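Side-chain contacts in rhodopsin (Todarodes pacificus, PDB 2Z73), which detects dim light for vision through 11-cis retinal and, once activated by light, signals through G-proteins to phospholipase C: residues S16-V19 with W23-F26; M126-I131 with I157-W162; F172-Y177 with I201-I206; D189-D194 with G287-V292. One frame throughout, in Å; residues are numbered along the deposited sequence.

In the fold
From the N terminus, contact 1 closes a tight extracellular turn, with just three residues between its segments. Contact 2 follows in series and closes the longer excursion from transmembrane helix 3 through a cytoplasmic loop back into transmembrane helix 4. Contacts 3 and 4 cross: 189-194 lies between 172-177 and 201-206, and 287-292 comes after both. Contact 3 ties the start of the second extracellular loop to transmembrane helix 5; contact 4 ties the end of that loop to the third extracellular loop. Contact 1 touches contact 4 through Trp23, which packs on Tyr190, Ile191 and Val292, and Ile201 joins contacts 3 and 4. Contact 2 lies deeper, about 31 Å from contact 4 between centres.

Contact 1: S16-V19 with W23-F26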
# COMPACT_ATOMS: atom_id res chain seq x y z
N SER A 16 -19.40 25.39 0.08
CA SER A 16 -19.79 24.08 -0.46
C SER A 16 -19.91 22.98 0.59
O SER A 16 -20.74 22.09 0.46
CB SER A 16 -18.78 23.61 -1.50
OG SER A 16 -18.53 24.58 -2.50
N ILE A 17 -19.06 23.06 1.61
CA ILE A 17 -19.00 22.04 2.64
C ILE A 17 -19.13 22.64 4.04
O ILE A 17 -18.50 23.65 4.34
CB ILE A 17 -17.65 21.29 2.51
CG1 ILE A 17 -17.52 20.77 1.07
CG2 ILE A 17 -17.53 20.17 3.56
CD1 ILE A 17 -16.13 20.35 0.67
N VAL A 18 -19.95 22.03 4.89
CA VAL A 18 -20.12 22.54 6.25
C VAL A 18 -19.02 22.00 7.13
O VAL A 18 -19.02 20.83 7.46
CB VAL A 18 -21.48 22.10 6.87
CG1 VAL A 18 -21.57 22.59 8.31
CG2 VAL A 18 -22.64 22.66 6.05
N VAL A 19 -18.08 22.87 7.50
CA VAL A 19 -16.97 22.50 8.37
C VAL A 19 -17.42 22.18 9.79
O VAL A 19 -18.13 22.96 10.40
CB VAL A 19 -15.96 23.64 8.45
CG1 VAL A 19 -14.94 23.36 9.55
CG2 VAL A 19 -15.28 23.84 7.10
N TRP A 23 -13.18 22.08 13.93
CA TRP A 23 -12.09 22.69 13.17
C TRP A 23 -12.23 24.21 13.10
O TRP A 23 -11.31 24.92 12.74
CB TRP A 23 -12.03 22.12 11.74
CG TRP A 23 -11.87 20.62 11.67
CD1 TRP A 23 -12.77 19.73 11.16
CD2 TRP A 23 -10.75 19.85 12.12
NE1 TRP A 23 -12.29 18.46 11.27
CE2 TRP A 23 -11.05 18.50 11.85
CE3 TRP A 23 -9.53 20.16 12.72
CZ2 TRP A 23 -10.17 17.46 12.16
CZ3 TRP A 23 -8.65 19.13 13.03
CH2 TRP A 23 -8.98 17.79 12.75
N ARG A 24 -13.41 24.69 13.47
CA ARG A 24 -13.72 26.11 13.42
C ARG A 24 -13.20 26.94 14.58
O ARG A 24 -13.09 28.15 14.46
CB ARG A 24 -15.23 26.27 13.30
CG ARG A 24 -15.76 25.68 12.01
CD ARG A 24 -17.14 25.09 12.13
NE ARG A 24 -18.17 26.07 12.45
CZ ARG A 24 -19.46 25.92 12.17
NH1 ARG A 24 -19.88 24.82 11.54
NH2 ARG A 24 -20.34 26.85 12.52
N GLU A 25 -12.88 26.30 15.69
CA GLU A 25 -12.41 27.06 16.84
C GLU A 25 -10.93 27.41 16.78
O GLU A 25 -10.44 28.19 17.59
CB GLU A 25 -12.70 26.28 18.12
CG GLU A 25 -11.70 25.21 18.42
CD GLU A 25 -12.15 24.30 19.53
OE1 GLU A 25 -11.28 23.79 20.26
OE2 GLU A 25 -13.37 24.10 19.67
N PHE A 26 -10.22 26.86 15.81
CA PHE A 26 -8.79 27.14 15.72
C PHE A 26 -8.45 28.34 14.87
O PHE A 26 -9.24 28.78 14.05
CB PHE A 26 -8.06 25.91 15.18
CG PHE A 26 -8.29 24.68 16.00
CD1 PHE A 26 -7.60 24.48 17.20
CD2 PHE A 26 -9.21 23.72 15.60
CE1 PHE A 26 -7.83 23.35 17.98
CE2 PHE A 26 -9.45 22.59 16.38
CZ PHE A 26 -8.75 22.41 17.57
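Val19 and Arg24 hold together a short turn in the extracellular N-terminal region, where the chain enters the short, weakly bonded helix 21-24 and the side chain of Arg24 turns back to the Val19 carbonyl. One polar bond and a small apolar patch make up the contact. The polar part is the bond from Arg24 NH1 to Val19 O, 2.8 Å long with an N-H...O angle of 165°. The oxygen lies at the edge of the guanidinium, close to its plane, and the donor approaches almost in line with the carbonyl bond. Bends at chi2 and chi3 (147° and 64°) curl the arginine chain back toward the valine carbonyl instead of letting it run straight outward. A leucine in place of Arg24 would probably leave the Val19 carbonyl without this donor and the turn without its polar clasp.

Beyond the turn, Val19 packs on Leu179 of strand 177-179, and Trp23 packs on Ala297 of helix 294-306. Arg24 leans on Trp12.

The apolar part centres on Val19, whose CB points at the other segment. Val18 adds a looser touch near the guanidinium. The Val19 and Arg24 side chains slide past each other in opposite directions, which brings Val19 CG1 to 3.5 Å from Arg24 CG. The same methyl serves Trp23 as well: Val19 CG1 lies 3.8 Å from Trp23 CB.

Contact 2: M126-I131 with I157-W162; sequences MAMISI and IFVWLW
Met128 meets Phe158 at about a right angle, its terminal methyl aimed at the rim of the ring. CE lies near the ring plane, 3.4 Å from both Phe158 CD2 and CE2, and so faces the bond between them and not the pi cloud. The methionine reaches this position by bending: chi2 of -51° and a further bend at chi3 curl the thioether round toward transmembrane helix 4. On the other side, Phe158 has CG anti to its own backbone N (chi1 161°), which directs the ring across to the Met128 methyl.

Against Val159 the methionine lies differently. The two side chains slide past each other in opposite directions, and CG, the carbon just before the sulfur, packs on Val159 CG2 at 3.5 Å. Met128 thus uses its middle on the valine and its terminal methyl on the phenylalanine, and the contact is wholly apolar. One turn on, Trp162 takes Phe158 CZ over one face, toward the rim, with CZ 3.2 Å above the plane.

The contact joins helices 104-138 and 149-167 within the seven-helix bundle. Helix 70-87 closes in beside them, with Phe72 on Met128 and Asn75 on Val159, while Met126 turns to helix 246-286 and Ile131 to helix 195-224.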
# COMPACT_ATOMS: atom_id res chain seq x y z
N MET A 126 -1.81 -6.49 -0.41
CA MET A 126 -0.63 -7.02 0.27
C MET A 126 -1.03 -8.34 0.94
O MET A 126 -0.26 -9.30 0.95
CB MET A 126 -0.09 -6.02 1.29
CG MET A 126 0.72 -4.89 0.66
SD MET A 126 1.41 -3.70 1.85
CE MET A 126 1.04 -2.13 1.05
N ALA A 127 -2.25 -8.39 1.47
CA ALA A 127 -2.73 -9.61 2.11
C ALA A 127 -2.68 -10.76 1.09
O ALA A 127 -2.15 -11.83 1.38
CB ALA A 127 -4.16 -9.41 2.61
N MET A 128 -3.22 -10.52 -0.11
CA MET A 128 -3.21 -11.54 -1.16
C MET A 128 -1.77 -11.92 -1.49
O MET A 128 -1.49 -13.07 -1.87
CB MET A 128 -3.88 -11.02 -2.43
CG MET A 128 -5.32 -10.62 -2.26
SD MET A 128 -6.27 -11.90 -1.45
CE MET A 128 -7.13 -10.93 -0.24
N ILE A 129 -0.87 -10.96 -1.37
CA ILE A 129 0.53 -11.23 -1.67
C ILE A 129 1.13 -12.07 -0.56
O ILE A 129 1.96 -12.94 -0.81
CB ILE A 129 1.34 -9.94 -1.80
CG1 ILE A 129 0.82 -9.11 -2.97
CG2 ILE A 129 2.82 -10.28 -2.01
CD1 ILE A 129 1.51 -7.75 -3.13
N SER A 130 0.69 -11.81 0.67
CA SER A 130 1.19 -12.55 1.82
C SER A 130 0.71 -14.00 1.76
O SER A 130 1.35 -14.90 2.30
CB SER A 130 0.70 -11.91 3.13
OG SER A 130 -0.69 -12.11 3.29
N ILE A 131 -0.42 -14.21 1.09
CA ILE A 131 -0.98 -15.54 0.95
C ILE A 131 -0.16 -16.33 -0.06
O ILE A 131 0.15 -17.51 0.15
CB ILE A 131 -2.43 -15.46 0.48
CG1 ILE A 131 -3.27 -14.77 1.55
CG2 ILE A 131 -2.96 -16.84 0.20
CD1 ILE A 131 -4.73 -14.63 1.19
N ILE A 157 -10.41 -9.56 -7.51
CA ILE A 157 -11.84 -9.23 -7.57
C ILE A 157 -12.34 -9.12 -6.13
O ILE A 157 -13.16 -8.24 -5.82
CB ILE A 157 -12.67 -10.32 -8.29
CG1 ILE A 157 -12.35 -10.32 -9.78
CG2 ILE A 157 -14.15 -10.07 -8.06
CD1 ILE A 157 -13.16 -11.33 -10.58
N PHE A 158 -11.88 -10.02 -5.27
CA PHE A 158 -12.28 -9.96 -3.87
C PHE A 158 -11.75 -8.65 -3.31
O PHE A 158 -12.46 -7.91 -2.62
CB PHE A 158 -11.69 -11.12 -3.06
CG PHE A 158 -11.68 -10.87 -1.58
CD1 PHE A 158 -12.87 -10.73 -0.87
CD2 PHE A 158 -10.48 -10.74 -0.89
CE1 PHE A 158 -12.87 -10.45 0.50
CE2 PHE A 158 -10.46 -10.46 0.48
CZ PHE A 158 -11.66 -10.31 1.18
N VAL A 159 -10.49 -8.36 -3.61
CA VAL A 159 -9.85 -7.14 -3.16
C VAL A 159 -10.68 -5.92 -3.54
O VAL A 159 -10.97 -5.08 -2.69
CB VAL A 159 -8.46 -6.96 -3.78
CG1 VAL A 159 -7.83 -5.69 -3.25
CG2 VAL A 159 -7.58 -8.18 -3.50
N TRP A 160 -11.04 -5.81 -4.81
CA TRP A 160 -11.81 -4.67 -5.26
C TRP A 160 -13.15 -4.59 -4.55
O TRP A 160 -13.51 -3.54 -4.01
CB TRP A 160 -12.00 -4.69 -6.78
CG TRP A 160 -10.82 -4.12 -7.54
CD1 TRP A 160 -9.65 -4.76 -7.84
CD2 TRP A 160 -10.69 -2.79 -8.05
NE1 TRP A 160 -8.80 -3.90 -8.52
CE2 TRP A 160 -9.42 -2.69 -8.66
CE3 TRP A 160 -11.54 -1.66 -8.07
CZ2 TRP A 160 -8.97 -1.51 -9.27
CZ3 TRP A 160 -11.09 -0.49 -8.68
CH2 TRP A 160 -9.81 -0.43 -9.27
N LEU A 161 -13.90 -5.68 -4.52
CA LEU A 161 -15.20 -5.67 -3.85
C LEU A 161 -15.02 -5.26 -2.40
O LEU A 161 -15.70 -4.35 -1.90
CB LEU A 161 -15.86 -7.05 -3.93
CG LEU A 161 -16.80 -7.21 -5.11
CD1 LEU A 161 -17.83 -6.08 -5.08
CD2 LEU A 161 -16.03 -7.17 -6.42
N TRP A 162 -14.11 -5.93 -1.71
CA TRP A 162 -13.82 -5.63 -0.32
C TRP A 162 -13.55 -4.13 -0.13
O TRP A 162 -14.26 -3.45 0.61
CB TRP A 162 -12.62 -6.45 0.13
CG TRP A 162 -12.28 -6.34 1.57
CD1 TRP A 162 -11.37 -5.49 2.13
CD2 TRP A 162 -12.83 -7.10 2.65
NE1 TRP A 162 -11.32 -5.68 3.49
CE2 TRP A 162 -12.21 -6.67 3.84
CE3 TRP A 162 -13.80 -8.11 2.72
CZ2 TRP A 162 -12.52 -7.21 5.09
CZ3 TRP A 162 -14.10 -8.65 3.97
CH2 TRP A 162 -13.46 -8.20 5.13

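Contact 3: F172-Y177 with I201-I206. With RET (retinal), chain D.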
# COMPACT_ATOMS: atom_id res chain seq x y z
N PHE A 172 -23.26 6.64 1.27
CA PHE A 172 -24.68 6.43 1.45
C PHE A 172 -25.25 6.86 2.80
O PHE A 172 -26.36 6.48 3.16
CB PHE A 172 -25.03 4.97 1.18
CG PHE A 172 -24.91 4.59 -0.27
CD1 PHE A 172 -25.58 5.32 -1.25
CD2 PHE A 172 -24.13 3.51 -0.66
CE1 PHE A 172 -25.48 4.98 -2.59
CE2 PHE A 172 -24.02 3.16 -2.00
CZ PHE A 172 -24.69 3.90 -2.97
N GLY A 173 -24.49 7.66 3.54
CA GLY A 173 -24.96 8.14 4.83
C GLY A 173 -24.36 7.44 6.03
O GLY A 173 -24.27 8.02 7.11
N TRP A 174 -23.95 6.20 5.85
CA TRP A 174 -23.35 5.44 6.93
C TRP A 174 -21.93 5.98 7.15
O TRP A 174 -20.93 5.30 6.91
CB TRP A 174 -23.32 3.96 6.55
CG TRP A 174 -22.81 3.06 7.62
CD1 TRP A 174 -22.86 3.27 8.97
CD2 TRP A 174 -22.25 1.76 7.43
NE1 TRP A 174 -22.36 2.18 9.63
CE2 TRP A 174 -21.98 1.23 8.71
CE3 TRP A 174 -21.96 0.99 6.30
CZ2 TRP A 174 -21.43 -0.04 8.89
CZ3 TRP A 174 -21.41 -0.28 6.48
CH2 TRP A 174 -21.15 -0.78 7.77
N GLY A 175 -21.88 7.22 7.61
CA GLY A 175 -20.62 7.89 7.84
C GLY A 175 -20.56 9.09 6.93
O GLY A 175 -21.57 9.46 6.31
N ALA A 176 -19.40 9.73 6.82
CA ALA A 176 -19.31 10.88 5.95
C ALA A 176 -17.89 11.23 5.57
O ALA A 176 -16.92 10.89 6.27
CB ALA A 176 -19.99 12.07 6.61
N TYR A 177 -17.77 11.92 4.45
CA TYR A 177 -16.50 12.38 3.94
C TYR A 177 -16.56 13.89 3.92
O TYR A 177 -17.36 14.49 3.21
CB TYR A 177 -16.27 11.83 2.53
CG TYR A 177 -15.81 10.40 2.52
CD1 TYR A 177 -14.60 10.04 3.12
CD2 TYR A 177 -16.55 9.40 1.89
CE1 TYR A 177 -14.14 8.73 3.09
CE2 TYR A 177 -16.09 8.07 1.85
CZ TYR A 177 -14.87 7.75 2.45
OH TYR A 177 -14.36 6.48 2.41
N ILE A 201 -17.02 3.76 11.44
CA ILE A 201 -15.62 3.88 11.82
C ILE A 201 -15.14 2.52 12.30
O ILE A 201 -14.12 2.01 11.85
CB ILE A 201 -15.39 4.90 12.95
CG1 ILE A 201 -15.63 6.31 12.44
CG2 ILE A 201 -13.98 4.75 13.50
CD1 ILE A 201 -15.43 7.38 13.47
N LEU A 202 -15.88 1.93 13.24
CA LEU A 202 -15.50 0.63 13.78
C LEU A 202 -15.36 -0.40 12.65
O LEU A 202 -14.49 -1.27 12.70
CB LEU A 202 -16.53 0.16 14.80
CG LEU A 202 -16.61 1.06 16.04
CD1 LEU A 202 -17.75 0.61 16.92
CD2 LEU A 202 -15.29 1.03 16.80
N CYS A 203 -16.22 -0.28 11.65
CA CYS A 203 -16.17 -1.18 10.51
C CYS A 203 -14.91 -0.94 9.68
O CYS A 203 -14.26 -1.90 9.23
CB CYS A 203 -17.41 -0.99 9.63
SG CYS A 203 -18.85 -1.89 10.18
N MET A 204 -14.58 0.33 9.47
CA MET A 204 -13.41 0.69 8.69
C MET A 204 -12.17 0.11 9.34
O MET A 204 -11.40 -0.61 8.71
CB MET A 204 -13.27 2.21 8.57
CG MET A 204 -14.06 2.81 7.42
SD MET A 204 -13.78 4.56 7.24
CE MET A 204 -14.78 4.91 5.81
N PHE A 205 -11.98 0.44 10.62
CA PHE A 205 -10.83 -0.03 11.37
C PHE A 205 -10.73 -1.55 11.49
O PHE A 205 -9.68 -2.13 11.28
CB PHE A 205 -10.87 0.58 12.77
CG PHE A 205 -10.23 1.93 12.86
CD1 PHE A 205 -8.88 2.05 13.14
CD2 PHE A 205 -10.97 3.07 12.64
CE1 PHE A 205 -8.28 3.30 13.20
CE2 PHE A 205 -10.38 4.32 12.70
CZ PHE A 205 -9.02 4.43 12.98
N ILE A 206 -11.84 -2.19 11.82
CA ILE A 206 -11.83 -3.64 11.98
C ILE A 206 -11.86 -4.40 10.66
O ILE A 206 -11.00 -5.25 10.41
CB ILE A 206 -13.00 -4.07 12.90
CG1 ILE A 206 -12.84 -3.37 14.25
CG2 ILE A 206 -12.98 -5.57 13.11
CD1 ILE A 206 -14.09 -3.37 15.10
C1 RET D . -7.90 3.67 8.83
C2 RET D . -6.74 2.90 9.53
C3 RET D . -5.45 2.79 8.74
C4 RET D . -5.67 2.26 7.31
C5 RET D . -6.82 2.98 6.59
C6 RET D . -7.83 3.63 7.25
C7 RET D . -8.95 4.35 6.52
C8 RET D . -8.80 5.55 5.81
C9 RET D . -9.74 6.34 5.00
C10 RET D . -9.17 7.44 4.47
C11 RET D . -9.70 8.44 3.57
C12 RET D . -9.06 9.54 3.07
C13 RET D . -7.72 10.20 3.32
C14 RET D . -7.34 11.27 2.56
C15 RET D . -6.06 11.97 2.74
C16 RET D . -9.24 3.13 9.33
C17 RET D . -7.81 5.14 9.38
C18 RET D . -6.63 2.86 5.10
C19 RET D . -11.16 5.88 4.80
C20 RET D . -6.84 9.60 4.44
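Met204 of transmembrane helix 5 stretches to Tyr177, at the start of strand 177-179, and touches retinal on the way. From CB the side chain leaves with CG anti to the carbonyl carbon (chi1 -85°) and then runs fully extended. CB and CG carry the chain out from the helix, and Pro170 and Phe120 are neighbours of the side chain. SD is the first atom to meet the chromophore, 3.8 Å from the retinal methyl C19. The terminal CE lies 3.9 Å from C19 too, and 3.8 Å from Tyr177 OH. The tyrosine ring turns its edge to C19, so methionine and tyrosine gather round the same retinal methyl. Tyr177 OH is itself bonded to Ala167 O, which anchors the hydroxyl.

Nearer the surface, Trp174 touches Cys203 in a sulfur-aromatic contact. SG lies obliquely to the indole, 3.4 Å from Trp174 CZ2. Trp174 is the centre of an inverse gamma turn closed by Gly175 N on Gly173 O, and its NE1 is bonded to Ser199 OG.

Phe205 lays one ring face against the ionone end of retinal, with C16 3.6 Å above the plane of the Phe205 ring and over its centre. Cutting this side chain back to an alanine would remove the face over C16, which is likely to leave a gap beside that methyl and the ionone ring less firmly held.

Together Met204 and Phe205 line the retinal pocket of an opsin, with the second extracellular loop brought against helix 5 beside the chromophore.

Contact 4: D189-D194 with G287-V292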
# COMPACT_ATOMS: atom_id res chain seq x y z
N ASP A 189 -15.45 11.17 8.48
CA ASP A 189 -15.75 11.90 9.71
C ASP A 189 -15.44 11.05 10.96
O ASP A 189 -16.16 10.10 11.28
CB ASP A 189 -17.22 12.32 9.71
CG ASP A 189 -17.55 13.29 10.81
OD1 ASP A 189 -16.64 13.66 11.58
OD2 ASP A 189 -18.73 13.68 10.90
N TYR A 190 -14.35 11.40 11.65
CA TYR A 190 -13.93 10.68 12.85
C TYR A 190 -14.24 11.51 14.09
O TYR A 190 -13.86 11.16 15.20
CB TYR A 190 -12.44 10.36 12.80
CG TYR A 190 -11.56 11.52 12.37
CD1 TYR A 190 -10.85 11.48 11.17
CD2 TYR A 190 -11.45 12.66 13.16
CE1 TYR A 190 -10.05 12.55 10.76
CE2 TYR A 190 -10.66 13.74 12.77
CZ TYR A 190 -9.97 13.68 11.56
OH TYR A 190 -9.20 14.75 11.15
N ILE A 191 -14.94 12.62 13.88
CA ILE A 191 -15.31 13.50 14.98
C ILE A 191 -16.73 13.19 15.50
O ILE A 191 -16.92 12.89 16.67
CB ILE A 191 -15.22 14.96 14.54
CG1 ILE A 191 -13.76 15.29 14.19
CG2 ILE A 191 -15.74 15.86 15.62
CD1 ILE A 191 -13.57 16.69 13.60
N SER A 192 -17.72 13.26 14.61
CA SER A 192 -19.10 12.97 14.98
C SER A 192 -19.16 11.62 15.69
O SER A 192 -18.57 10.65 15.23
CB SER A 192 -19.98 12.93 13.73
OG SER A 192 -20.12 14.22 13.18
N ARG A 193 -19.89 11.57 16.80
CA ARG A 193 -19.99 10.34 17.59
C ARG A 193 -21.34 9.64 17.63
O ARG A 193 -21.61 8.87 18.56
CB ARG A 193 -19.52 10.62 19.01
CG ARG A 193 -18.14 11.20 19.06
CD ARG A 193 -17.60 11.21 20.46
NE ARG A 193 -16.22 11.67 20.52
CZ ARG A 193 -15.51 11.70 21.64
NH1 ARG A 193 -14.26 12.13 21.62
NH2 ARG A 193 -16.05 11.29 22.77
N ASP A 194 -22.18 9.88 16.63
CA ASP A 194 -23.49 9.24 16.58
C ASP A 194 -23.33 7.77 16.27
O ASP A 194 -22.29 7.33 15.78
CB ASP A 194 -24.37 9.88 15.51
CG ASP A 194 -23.71 9.91 14.16
OD1 ASP A 194 -22.98 10.89 13.89
OD2 ASP A 194 -23.91 8.96 13.39
N GLY A 287 -11.48 9.62 22.45
CA GLY A 287 -10.74 10.28 23.51
C GLY A 287 -10.84 11.79 23.55
O GLY A 287 -11.86 12.36 23.17
N PRO A 288 -9.79 12.47 24.04
CA PRO A 288 -9.73 13.93 24.15
C PRO A 288 -9.71 14.64 22.80
O PRO A 288 -8.64 14.85 22.21
CB PRO A 288 -8.43 14.16 24.92
CG PRO A 288 -8.26 12.91 25.70
CD PRO A 288 -8.64 11.85 24.71
N LEU A 289 -10.88 15.03 22.30
CA LEU A 289 -10.94 15.73 21.03
C LEU A 289 -10.05 16.97 21.08
O LEU A 289 -9.63 17.46 20.04
CB LEU A 289 -12.37 16.16 20.71
CG LEU A 289 -12.57 17.00 19.43
CD1 LEU A 289 -12.31 16.13 18.19
CD2 LEU A 289 -13.99 17.56 19.40
N GLU A 290 -9.78 17.47 22.28
CA GLU A 290 -8.96 18.67 22.40
C GLU A 290 -7.53 18.41 21.97
O GLU A 290 -6.74 19.33 21.80
CB GLU A 290 -8.99 19.25 23.83
CG GLU A 290 -8.85 18.23 24.95
CD GLU A 290 -10.16 17.57 25.30
OE1 GLU A 290 -10.18 16.71 26.21
OE2 GLU A 290 -11.19 17.91 24.68
N TRP A 291 -7.21 17.13 21.79
CA TRP A 291 -5.87 16.76 21.35
C TRP A 291 -5.78 16.91 19.84
O TRP A 291 -4.76 17.34 19.29
CB TRP A 291 -5.56 15.31 21.72
CG TRP A 291 -5.32 15.09 23.19
CD1 TRP A 291 -5.11 16.05 24.13
CD2 TRP A 291 -5.21 13.84 23.86
NE1 TRP A 291 -4.87 15.47 25.35
CE2 TRP A 291 -4.93 14.11 25.22
CE3 TRP A 291 -5.33 12.50 23.45
CZ2 TRP A 291 -4.75 13.10 26.17
CZ3 TRP A 291 -5.16 11.49 24.40
CH2 TRP A 291 -4.87 11.80 25.75
N VAL A 292 -6.87 16.57 19.16
CA VAL A 292 -6.93 16.64 17.71
C VAL A 292 -6.89 18.06 17.18
O VAL A 292 -7.89 18.59 16.74
CB VAL A 292 -8.19 15.94 17.18
CG1 VAL A 292 -8.10 15.81 15.67
CG2 VAL A 292 -8.36 14.58 17.83
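Arg193, Leu289 and Ile191 carry most of this contact between the second and third extracellular loops. Arg193 spans the gap with a chain extended from CG to NE, so that its guanidinium arrives edge-on at Gly287. NH1 donates to Gly287 O at 2.9 Å with an N-H...O angle of 143°, distinctly bent. The oxygen lies in the guanidinium plane, and NH1 in turn lies in the carbonyl plane. The same nitrogen also bonds Ala284 O at the end of helix 246-286, so one arginine nitrogen joins two carbonyls of this region.

Beside that bond the contact is apolar and rather loose. Leu289 points its CB at the other loop and places CD1 4.3 Å from Ile191 CG2. Tyr190 CE2 and Val292 CG1 meet at 4.4 Å, obliquely to the ring. Trp23 of helix 21-24 packs against Tyr190, Ile191 and Val292, and Tyr190 OH is bonded to Glu180.

The backbone that presents Ile191 is shaped by Asp189. Its OD1 accepts from Ile191 N at 3.0 Å and from Ser192 N at 3.2 Å, both from above the same face of the carboxylate plane. The first bond makes an Asx turn, the second extends it to an Asx motif, and Ser192 OG adds a third bond, to OD2 at 2.7 Å.

Asp194 then takes the N-cap position of helix 195-224. The whole arrangement belongs to the extracellular cap of the rhodopsin fold, where the second loop, lying above retinal, is tied to the loop joining transmembrane helices 6 and 7.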